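Local coordinates for protein probable ferredoxin-dependent nitrite reductase NirA (Mycobacterium tuberculosis, PDB 1ZJ8) that catalyses the six-electron reduction of sulfite to sulfide with electrons from ferredoxin, using a siroheme and a [4Fe-4S] cluster, at residues A361-G366 with E440-A445; T387-L392 with N424-S429; H420-L425 with H447-L452. All blocks are in the same frame, centred on the assembly; numbering follows the deposited sequence.

Contact 1: A361-G366 with E440-A445. With SRM (siroheme), chain E.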
# COMPACT_ATOMS: atom_id res chain seq x y z
N ALA A 361 4.73 10.73 5.73
CA ALA A 361 3.78 9.63 5.74
C ALA A 361 2.64 9.89 4.80
O ALA A 361 1.51 9.76 5.20
CB ALA A 361 3.25 9.44 7.14
N GLY A 362 2.93 10.32 3.58
CA GLY A 362 1.92 10.46 2.53
C GLY A 362 1.01 11.68 2.61
O GLY A 362 0.21 11.91 1.69
N ARG A 363 1.13 12.48 3.67
CA ARG A 363 0.17 13.58 3.90
C ARG A 363 0.46 14.78 3.03
O ARG A 363 1.48 15.42 3.21
CB ARG A 363 0.19 14.03 5.36
CG ARG A 363 -0.60 15.34 5.61
CD ARG A 363 -1.55 15.28 6.79
NE ARG A 363 -2.70 14.45 6.47
CZ ARG A 363 -3.60 14.04 7.37
NH1 ARG A 363 -3.50 14.42 8.64
NH2 ARG A 363 -4.60 13.25 6.99
N VAL A 364 -0.45 15.07 2.12
CA VAL A 364 -0.41 16.30 1.32
C VAL A 364 -1.80 16.97 1.40
O VAL A 364 -2.42 16.96 2.47
CB VAL A 364 0.07 16.05 -0.17
CG1 VAL A 364 1.55 15.62 -0.22
CG2 VAL A 364 -0.80 15.02 -0.91
N SER A 365 -2.29 17.57 0.31
CA SER A 365 -3.57 18.28 0.27
C SER A 365 -3.90 18.71 -1.16
O SER A 365 -3.03 18.74 -2.06
CB SER A 365 -3.59 19.50 1.21
OG SER A 365 -2.63 20.50 0.87
N GLY A 366 -5.16 19.07 -1.37
CA GLY A 366 -5.64 19.53 -2.67
C GLY A 366 -4.76 20.66 -3.12
O GLY A 366 -4.17 20.59 -4.20
N GLU A 440 -3.62 7.01 17.05
CA GLU A 440 -3.42 8.02 16.05
C GLU A 440 -2.04 7.81 15.40
O GLU A 440 -1.05 7.53 16.07
CB GLU A 440 -3.54 9.41 16.69
CG GLU A 440 -3.48 10.55 15.71
CD GLU A 440 -4.46 10.35 14.56
OE1 GLU A 440 -5.68 10.45 14.86
OE2 GLU A 440 -4.02 10.09 13.40
N THR A 441 -1.98 7.94 14.09
CA THR A 441 -0.79 7.59 13.34
C THR A 441 -0.34 8.69 12.37
O THR A 441 0.80 9.15 12.46
CB THR A 441 -1.01 6.28 12.54
OG1 THR A 441 -2.25 6.37 11.82
CG2 THR A 441 -1.07 5.10 13.47
N ARG A 442 -1.23 9.10 11.45
CA ARG A 442 -0.81 10.05 10.42
C ARG A 442 -0.55 11.45 10.97
O ARG A 442 0.38 12.12 10.52
CB ARG A 442 -1.77 10.12 9.21
CG ARG A 442 -0.99 10.62 7.96
CD ARG A 442 -1.75 10.74 6.64
NE ARG A 442 -2.38 9.50 6.19
CZ ARG A 442 -1.74 8.40 5.77
NH1 ARG A 442 -0.43 8.34 5.75
NH2 ARG A 442 -2.44 7.34 5.39
N VAL A 443 -1.32 11.87 11.96
CA VAL A 443 -1.11 13.18 12.58
C VAL A 443 0.12 13.16 13.52
O VAL A 443 0.93 14.10 13.54
CB VAL A 443 -2.38 13.65 13.36
CG1 VAL A 443 -2.27 15.16 13.71
CG2 VAL A 443 -3.67 13.35 12.52
N ARG A 444 0.23 12.08 14.29
CA ARG A 444 1.37 11.86 15.16
C ARG A 444 2.67 12.04 14.40
O ARG A 444 3.56 12.80 14.81
CB ARG A 444 1.31 10.44 15.73
CG ARG A 444 2.35 10.18 16.82
CD ARG A 444 1.93 10.82 18.14
NE ARG A 444 3.01 11.57 18.77
CZ ARG A 444 4.03 11.04 19.40
NH1 ARG A 444 4.15 9.74 19.49
NH2 ARG A 444 4.95 11.80 19.96
N ALA A 445 2.74 11.34 13.27
CA ALA A 445 3.90 11.36 12.38
C ALA A 445 4.29 12.76 11.99
O ALA A 445 5.47 13.04 11.79
CB ALA A 445 3.59 10.57 11.11
FE SRM E . -5.34 -1.44 4.09
CHA SRM E . -8.29 -2.12 5.68
CHB SRM E . -5.65 1.79 4.93
CHC SRM E . -2.56 -0.78 2.53
CHD SRM E . -4.05 -4.45 5.18
NA SRM E . -6.79 -0.35 4.93
C1A SRM E . -7.98 -0.77 5.41
C2A SRM E . -8.97 0.33 5.64
CMA SRM E . -9.89 0.43 4.46
CDA SRM E . -9.67 0.23 6.96
CEA SRM E . -11.08 -0.27 7.02
O3A SRM E . -11.32 -1.42 6.64
O4A SRM E . -12.00 0.46 7.43
C3A SRM E . -8.05 1.51 5.69
CAA SRM E . -8.58 2.74 5.05
CBA SRM E . -9.29 3.45 6.17
CCA SRM E . -9.22 4.93 5.99
O1A SRM E . -8.16 5.44 5.59
O2A SRM E . -10.25 5.61 6.24
C4A SRM E . -6.77 0.97 5.14
NB SRM E . -4.39 0.23 3.67
C1B SRM E . -4.63 1.50 4.03
C2B SRM E . -3.75 2.52 3.37
CMB SRM E . -4.46 3.79 2.98
CDB SRM E . -2.68 2.88 4.35
CEB SRM E . -1.68 3.90 3.96
O3B SRM E . -1.61 5.02 4.50
O4B SRM E . -0.90 3.58 3.05
C3B SRM E . -3.21 1.69 2.24
CAB SRM E . -4.12 1.75 1.04
CBB SRM E . -3.38 1.46 -0.24
CCB SRM E . -4.36 1.30 -1.37
O1B SRM E . -4.53 2.20 -2.19
O2B SRM E . -4.98 0.25 -1.53
C4B SRM E . -3.38 0.31 2.81
NC SRM E . -3.64 -2.35 4.00
C1C SRM E . -2.64 -2.02 3.15
C2C SRM E . -1.54 -2.86 3.25
CDC SRM E . -0.16 -2.69 2.69
CEC SRM E . 0.17 -3.14 1.32
O3C SRM E . -0.74 -3.50 0.54
O4C SRM E . 1.38 -3.14 1.04
C3C SRM E . -1.98 -3.86 4.06
CAC SRM E . -1.06 -4.99 4.38
CBC SRM E . -0.67 -6.00 3.32
CCC SRM E . -1.80 -7.00 3.16
O1C SRM E . -2.89 -6.66 2.63
O2C SRM E . -1.59 -8.16 3.61
C4C SRM E . -3.26 -3.57 4.44
ND SRM E . -6.14 -3.11 4.91
C1D SRM E . -5.39 -4.09 5.42
C2D SRM E . -6.16 -4.83 6.34
CAD SRM E . -5.92 -6.30 6.63
CBD SRM E . -6.67 -7.32 5.82
CCD SRM E . -6.41 -8.79 5.93
O1D SRM E . -5.95 -9.36 4.91
O2D SRM E . -6.65 -9.43 6.99
C3D SRM E . -7.41 -4.24 6.36
CDD SRM E . -8.68 -4.90 6.83
CED SRM E . -9.43 -5.92 6.00
O3D SRM E . -9.18 -6.08 4.80
O4D SRM E . -10.32 -6.62 6.49
C4D SRM E . -7.39 -3.18 5.47
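The guanidinium of Arg363 presents one face to Arg442, whose CD lies 3.5 Å above its plane and toward the rim, while Val443 CG2 approaches Arg363 NH1 obliquely at 4.0 Å. The guanidinium of Arg442 is engaged at its edge instead, by Ala361 O and by siroheme O3B. Between the two planes the angle is 62°, so these like-charged groups are not stacked; Arg363 NH2 stays 4.4 Å from Arg442 NE. Arg442 leaves the start of helix 442-455 with CG anti to the backbone N, and its chain is extended as far as CD before bending at chi3 (-57°). Arg442 NH2 donates a nearly straight hydrogen bond of 2.6 Å to siroheme O3B. Arg442 NH1 donates to Ala361 O in the turn before strand 363-365, at a more bent angle of 124°. Alongside, Ala361 CB packs on Ala445 CB at 4.1 Å, an apolar patch one helical turn further on. Asp137, on the neighbouring strand, forms a salt bridge with Arg363 NH2 and also lies within a long, weak ion-pair distance of Arg442. This shared carboxylate probably offsets part of the repulsion between the two arginines. The chemistry thus joins a siroheme carboxylate to a buried guanidinium, probably charged, that also binds a backbone carbonyl, and links the cofactor to both the ferredoxin-like half domain and the 4Fe-4S domain.

Contact 2: T387-L392 with N424-S429. With SF4 (iron/sulfur cluster), chain D.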
# COMPACT_ATOMS: atom_id res chain seq x y z
N THR A 387 4.36 6.60 -5.17
CA THR A 387 5.35 5.56 -4.77
C THR A 387 4.72 4.54 -3.84
O THR A 387 3.83 4.86 -3.07
CB THR A 387 6.56 6.24 -4.05
OG1 THR A 387 7.13 7.21 -4.92
CG2 THR A 387 7.68 5.27 -3.64
N PRO A 388 5.14 3.27 -3.92
CA PRO A 388 4.70 2.36 -2.85
C PRO A 388 5.28 2.63 -1.46
O PRO A 388 5.10 1.81 -0.56
CB PRO A 388 5.10 0.97 -3.37
CG PRO A 388 5.38 1.18 -4.87
CD PRO A 388 5.89 2.57 -4.98
N TYR A 389 5.92 3.78 -1.25
CA TYR A 389 6.43 4.18 0.07
C TYR A 389 5.88 5.55 0.46
O TYR A 389 6.50 6.27 1.26
CB TYR A 389 7.95 4.11 0.08
CG TYR A 389 8.41 2.66 0.03
CD1 TYR A 389 8.66 2.04 -1.19
CD2 TYR A 389 8.50 1.90 1.21
CE1 TYR A 389 9.03 0.71 -1.23
CE2 TYR A 389 8.88 0.57 1.16
CZ TYR A 389 9.15 -0.02 -0.05
OH TYR A 389 9.52 -1.34 -0.11
N GLN A 390 4.72 5.86 -0.12
CA GLN A 390 3.93 7.07 0.16
C GLN A 390 4.66 8.35 -0.24
O GLN A 390 4.61 9.37 0.48
CB GLN A 390 3.52 7.15 1.63
CG GLN A 390 2.95 5.89 2.22
CD GLN A 390 2.85 6.00 3.72
OE1 GLN A 390 3.78 6.48 4.39
NE2 GLN A 390 1.73 5.56 4.28
N LYS A 391 5.34 8.29 -1.38
CA LYS A 391 6.14 9.40 -1.88
C LYS A 391 5.70 9.75 -3.28
O LYS A 391 4.84 9.08 -3.86
CB LYS A 391 7.63 9.03 -1.82
CG LYS A 391 8.21 9.13 -0.37
CD LYS A 391 8.69 7.81 0.21
CE LYS A 391 9.11 7.92 1.71
NZ LYS A 391 8.07 7.70 2.74
N LEU A 392 6.24 10.82 -3.84
CA LEU A 392 5.98 11.11 -5.26
C LEU A 392 7.21 11.52 -6.03
O LEU A 392 8.07 12.22 -5.51
CB LEU A 392 4.86 12.15 -5.44
CG LEU A 392 4.47 13.09 -4.31
CD1 LEU A 392 3.46 14.14 -4.81
CD2 LEU A 392 3.86 12.33 -3.15
N ASN A 424 12.29 7.89 5.74
CA ASN A 424 12.07 6.46 5.96
C ASN A 424 10.88 6.08 6.84
O ASN A 424 10.72 4.92 7.15
CB ASN A 424 13.36 5.84 6.51
CG ASN A 424 14.48 5.91 5.53
OD1 ASN A 424 14.32 5.52 4.40
ND2 ASN A 424 15.62 6.43 5.94
N LEU A 425 10.05 7.03 7.20
CA LEU A 425 8.94 6.73 8.09
C LEU A 425 7.66 6.53 7.28
O LEU A 425 7.37 7.27 6.35
CB LEU A 425 8.76 7.84 9.14
CG LEU A 425 7.56 7.68 10.10
CD1 LEU A 425 7.85 8.26 11.46
CD2 LEU A 425 6.24 8.28 9.57
N MET A 426 6.87 5.53 7.63
CA MET A 426 5.52 5.42 7.11
C MET A 426 4.54 5.29 8.27
O MET A 426 4.90 4.86 9.37
CB MET A 426 5.36 4.21 6.18
CG MET A 426 6.09 4.31 4.85
SD MET A 426 5.70 2.98 3.66
CE MET A 426 5.55 1.54 4.68
N ALA A 427 3.29 5.66 8.01
CA ALA A 427 2.22 5.50 8.97
C ALA A 427 0.93 5.27 8.19
O ALA A 427 0.82 5.67 7.03
CB ALA A 427 2.10 6.74 9.83
N CYS A 428 -0.02 4.61 8.83
CA CYS A 428 -1.34 4.39 8.23
C CYS A 428 -2.23 5.57 8.59
O CYS A 428 -1.76 6.58 9.11
CB CYS A 428 -1.93 3.09 8.77
SG CYS A 428 -2.44 3.17 10.52
N SER A 429 -3.52 5.44 8.31
CA SER A 429 -4.47 6.52 8.58
C SER A 429 -4.72 6.70 10.09
O SER A 429 -4.67 7.82 10.63
CB SER A 429 -5.74 6.24 7.82
OG SER A 429 -5.37 5.90 6.51
FE1 SF4 D . -5.59 -0.59 10.99
FE2 SF4 D . -5.05 0.10 8.40
FE3 SF4 D . -6.86 1.53 9.86
FE4 SF4 D . -4.17 1.68 10.24
S1 SF4 D . -5.33 2.36 8.38
S2 SF4 D . -5.78 1.50 11.91
S3 SF4 D . -3.51 -0.50 10.00
S4 SF4 D . -7.07 -0.67 9.23
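Met426 points from strand 425-427 at the loop 387-392, and Gln390 and Tyr389 receive it. The first atoms of the methionine side chain run past the Gln390 amide, Met426 CB 3.3 Å from Gln390 OE1 and Met426 CG also in contact with that oxygen. With CG anti to the carbonyl carbon (chi1 -69°) and the chain extended at chi2, Met426 SD is carried over to Tyr389, 3.9 Å from both CA and ring atom CD2 of that residue. Relative to the Tyr389 ring, Met426 SD is oblique, 5.1 Å from the centroid, in a Met-aromatic contact. The methyl CE of Met426 turns off at chi3. While OE1 of Gln390 borders the methionine, Gln390 NE2 donates a hydrogen bond of 2.9 Å to Ala427 O, almost in the plane of the amide and with an N-H...O angle of 163°. The same carbonyl takes a weak hydrogen bond from Arg442 NH1. Arg480 adds a hydrogen bond to Pro388 O and a cation-pi contact with Tyr389. Just beyond the strand, Cys428 SG binds iron FE4 of the [4Fe-4S] cluster at 2.3 Å, and Ser429 OG is hydrogen-bonded to a siroheme carboxylate. Gln390, itself part of the siroheme pocket, therefore ties the loop to the backbone immediately preceding a cluster ligand. The amide bond to Ala427 O restrains the carbonyl next to Cys428, which is consistent with a role in holding the chain at the metal site.

Contact 3: H420-L425 with H447-L452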
# COMPACT_ATOMS: atom_id res chain seq x y z
N HIS A 420 16.86 11.33 7.23
CA HIS A 420 16.60 9.90 7.35
C HIS A 420 15.18 9.62 7.79
O HIS A 420 14.45 8.82 7.19
CB HIS A 420 17.51 9.30 8.44
CG HIS A 420 18.95 9.28 8.07
ND1 HIS A 420 19.52 8.21 7.39
CD2 HIS A 420 19.92 10.20 8.22
CE1 HIS A 420 20.79 8.49 7.15
NE2 HIS A 420 21.06 9.69 7.65
N TRP A 421 14.83 10.32 8.87
CA TRP A 421 13.58 10.14 9.59
C TRP A 421 12.39 10.45 8.74
O TRP A 421 11.47 9.66 8.66
CB TRP A 421 13.55 11.03 10.84
CG TRP A 421 14.71 10.72 11.67
CD1 TRP A 421 15.79 11.51 11.93
CD2 TRP A 421 14.97 9.46 12.29
NE1 TRP A 421 16.69 10.83 12.70
CE2 TRP A 421 16.22 9.57 12.93
CE3 TRP A 421 14.26 8.25 12.36
CZ2 TRP A 421 16.78 8.52 13.63
CZ3 TRP A 421 14.80 7.21 13.07
CH2 TRP A 421 16.06 7.35 13.70
N ARG A 422 12.40 11.61 8.12
CA ARG A 422 11.30 11.99 7.24
C ARG A 422 11.21 11.07 6.02
O ARG A 422 10.14 10.78 5.51
CB ARG A 422 11.49 13.41 6.76
CG ARG A 422 10.34 14.00 6.00
CD ARG A 422 10.83 15.20 5.24
NE ARG A 422 9.91 16.33 5.32
CZ ARG A 422 9.72 17.07 6.40
NH1 ARG A 422 10.40 16.85 7.55
NH2 ARG A 422 8.85 18.07 6.33
N ARG A 423 12.37 10.67 5.55
CA ARG A 423 12.48 9.84 4.39
C ARG A 423 11.92 8.47 4.62
O ARG A 423 11.19 7.95 3.81
CB ARG A 423 13.95 9.69 4.03
CG ARG A 423 14.14 8.71 2.93
CD ARG A 423 15.39 8.96 2.24
NE ARG A 423 15.57 8.03 1.15
CZ ARG A 423 16.62 8.08 0.34
NH1 ARG A 423 17.58 8.98 0.54
NH2 ARG A 423 16.73 7.20 -0.63
N ASN A 424 12.29 7.89 5.74
CA ASN A 424 12.07 6.46 5.96
C ASN A 424 10.88 6.08 6.84
O ASN A 424 10.72 4.92 7.15
CB ASN A 424 13.36 5.84 6.51
CG ASN A 424 14.48 5.91 5.53
OD1 ASN A 424 14.32 5.52 4.40
ND2 ASN A 424 15.62 6.43 5.94
N LEU A 425 10.05 7.03 7.20
CA LEU A 425 8.94 6.73 8.09
C LEU A 425 7.66 6.53 7.28
O LEU A 425 7.37 7.27 6.35
CB LEU A 425 8.76 7.84 9.14
CG LEU A 425 7.56 7.68 10.10
CD1 LEU A 425 7.85 8.26 11.46
CD2 LEU A 425 6.24 8.28 9.57
N HIS A 447 4.24 15.40 13.74
CA HIS A 447 4.99 15.99 14.85
C HIS A 447 6.24 15.19 15.17
O HIS A 447 7.21 15.74 15.70
CB HIS A 447 4.13 15.99 16.13
CG HIS A 447 2.88 16.83 16.05
ND1 HIS A 447 1.70 16.36 15.51
CD2 HIS A 447 2.63 18.10 16.46
CE1 HIS A 447 0.78 17.31 15.58
NE2 HIS A 447 1.32 18.37 16.15
N LEU A 448 6.20 13.89 14.87
CA LEU A 448 7.22 12.98 15.36
C LEU A 448 8.48 13.08 14.53
O LEU A 448 9.57 13.08 15.09
CB LEU A 448 6.67 11.56 15.38
CG LEU A 448 7.59 10.46 15.93
CD1 LEU A 448 8.04 10.78 17.35
CD2 LEU A 448 6.86 9.12 15.85
N VAL A 449 8.32 13.21 13.21
CA VAL A 449 9.45 13.37 12.29
C VAL A 449 10.34 14.57 12.67
O VAL A 449 11.54 14.39 12.87
CB VAL A 449 8.95 13.43 10.82
CG1 VAL A 449 10.02 14.04 9.93
CG2 VAL A 449 8.54 12.05 10.32
N PRO A 450 9.77 15.78 12.80
CA PRO A 450 10.50 16.95 13.33
C PRO A 450 11.17 16.74 14.69
O PRO A 450 12.36 17.08 14.85
CB PRO A 450 9.42 18.01 13.51
CG PRO A 450 8.28 17.60 12.68
CD PRO A 450 8.39 16.12 12.40
N GLU A 451 10.43 16.18 15.64
CA GLU A 451 11.01 15.84 16.95
C GLU A 451 12.29 15.03 16.78
O GLU A 451 13.36 15.47 17.21
CB GLU A 451 10.05 15.06 17.85
CG GLU A 451 10.56 14.95 19.29
CD GLU A 451 9.67 14.11 20.20
OE1 GLU A 451 8.44 14.03 19.96
OE2 GLU A 451 10.22 13.53 21.16
N LEU A 452 12.17 13.88 16.10
CA LEU A 452 13.30 13.01 15.81
C LEU A 452 14.42 13.74 15.08
O LEU A 452 15.59 13.59 15.43
CB LEU A 452 12.82 11.83 14.95
CG LEU A 452 11.86 10.85 15.66
CD1 LEU A 452 11.36 9.75 14.73
CD2 LEU A 452 12.53 10.24 16.89
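Trp421 meets Leu452 where helix 420-424 packs on turn 447-452 of helix 442-455; the axes of these short segments approach to 8.9 Å, with their directions 151° apart. Helix 442-455 is the main helix in the beta-alpha-beta connection between the adjacent parallel strands 425-427 and 469-472, and helix 420-424 leads directly into the first of those strands. The inner part is mainly apolar, and no hydrogen bond crosses between the two segments. Leu452 CB sits over one face of the indole in a CH-pi contact, 4.1 Å from the centroid of the five-membered ring of Trp421, while Leu452 CD1 reaches Trp421 CE3 on the six-membered ring. Beside this pair, Val449 CG2 packs against Leu425 CD1 at 4.0 Å. Val469, Val540 and Ile536 add further apolar surface around Trp421 and Leu452, joining the helix pair to the sheet and to helix 532-545.

Toward the outer side the packing is carried by Arg422, through its CB and CG and also its guanidinium NH1. Arg422 is partly exposed, and its guanidinium forms a salt bridge with Glu453, one turn beyond Val449 on the opposing helix. The arginine thus passes over the valine on its way to the acid, the two side chains crossing at about a right angle. Val449 divides its branches, CG2 taking the inner side and CG1, anti to the backbone N (chi1 162°), the outer: Val449 CG1 lies 3.6 Å from Arg422 CB and 3.7 Å from Arg422 NH1.

Overall arrangement
Contacts 2 and 3 share the chain from helix 420-424 into strand 425-427, with Asn424 and Leu425 in common, and contact 1 packs against it. Contacts 1 and 2 have centres about 9 Å apart and join directly: Thr441 OG1 lies 2.8 Å from Cys428 O, probably as a hydrogen bond. Contact 3 is about 12 Å from each by centre; Leu425 CD2 comes within 3.8 Å of Ala445 CB in contact 1. Contacts 1 and 3 use successive turns of helix 442-455. Contact 1 reaches the siroheme through Arg442, whose side chain is about 6 Å from the cluster, and contact 2 holds the cluster ligand Cys428, whereas contact 3 packs behind them, with the Leu425 side chain about 10 Å from the siroheme.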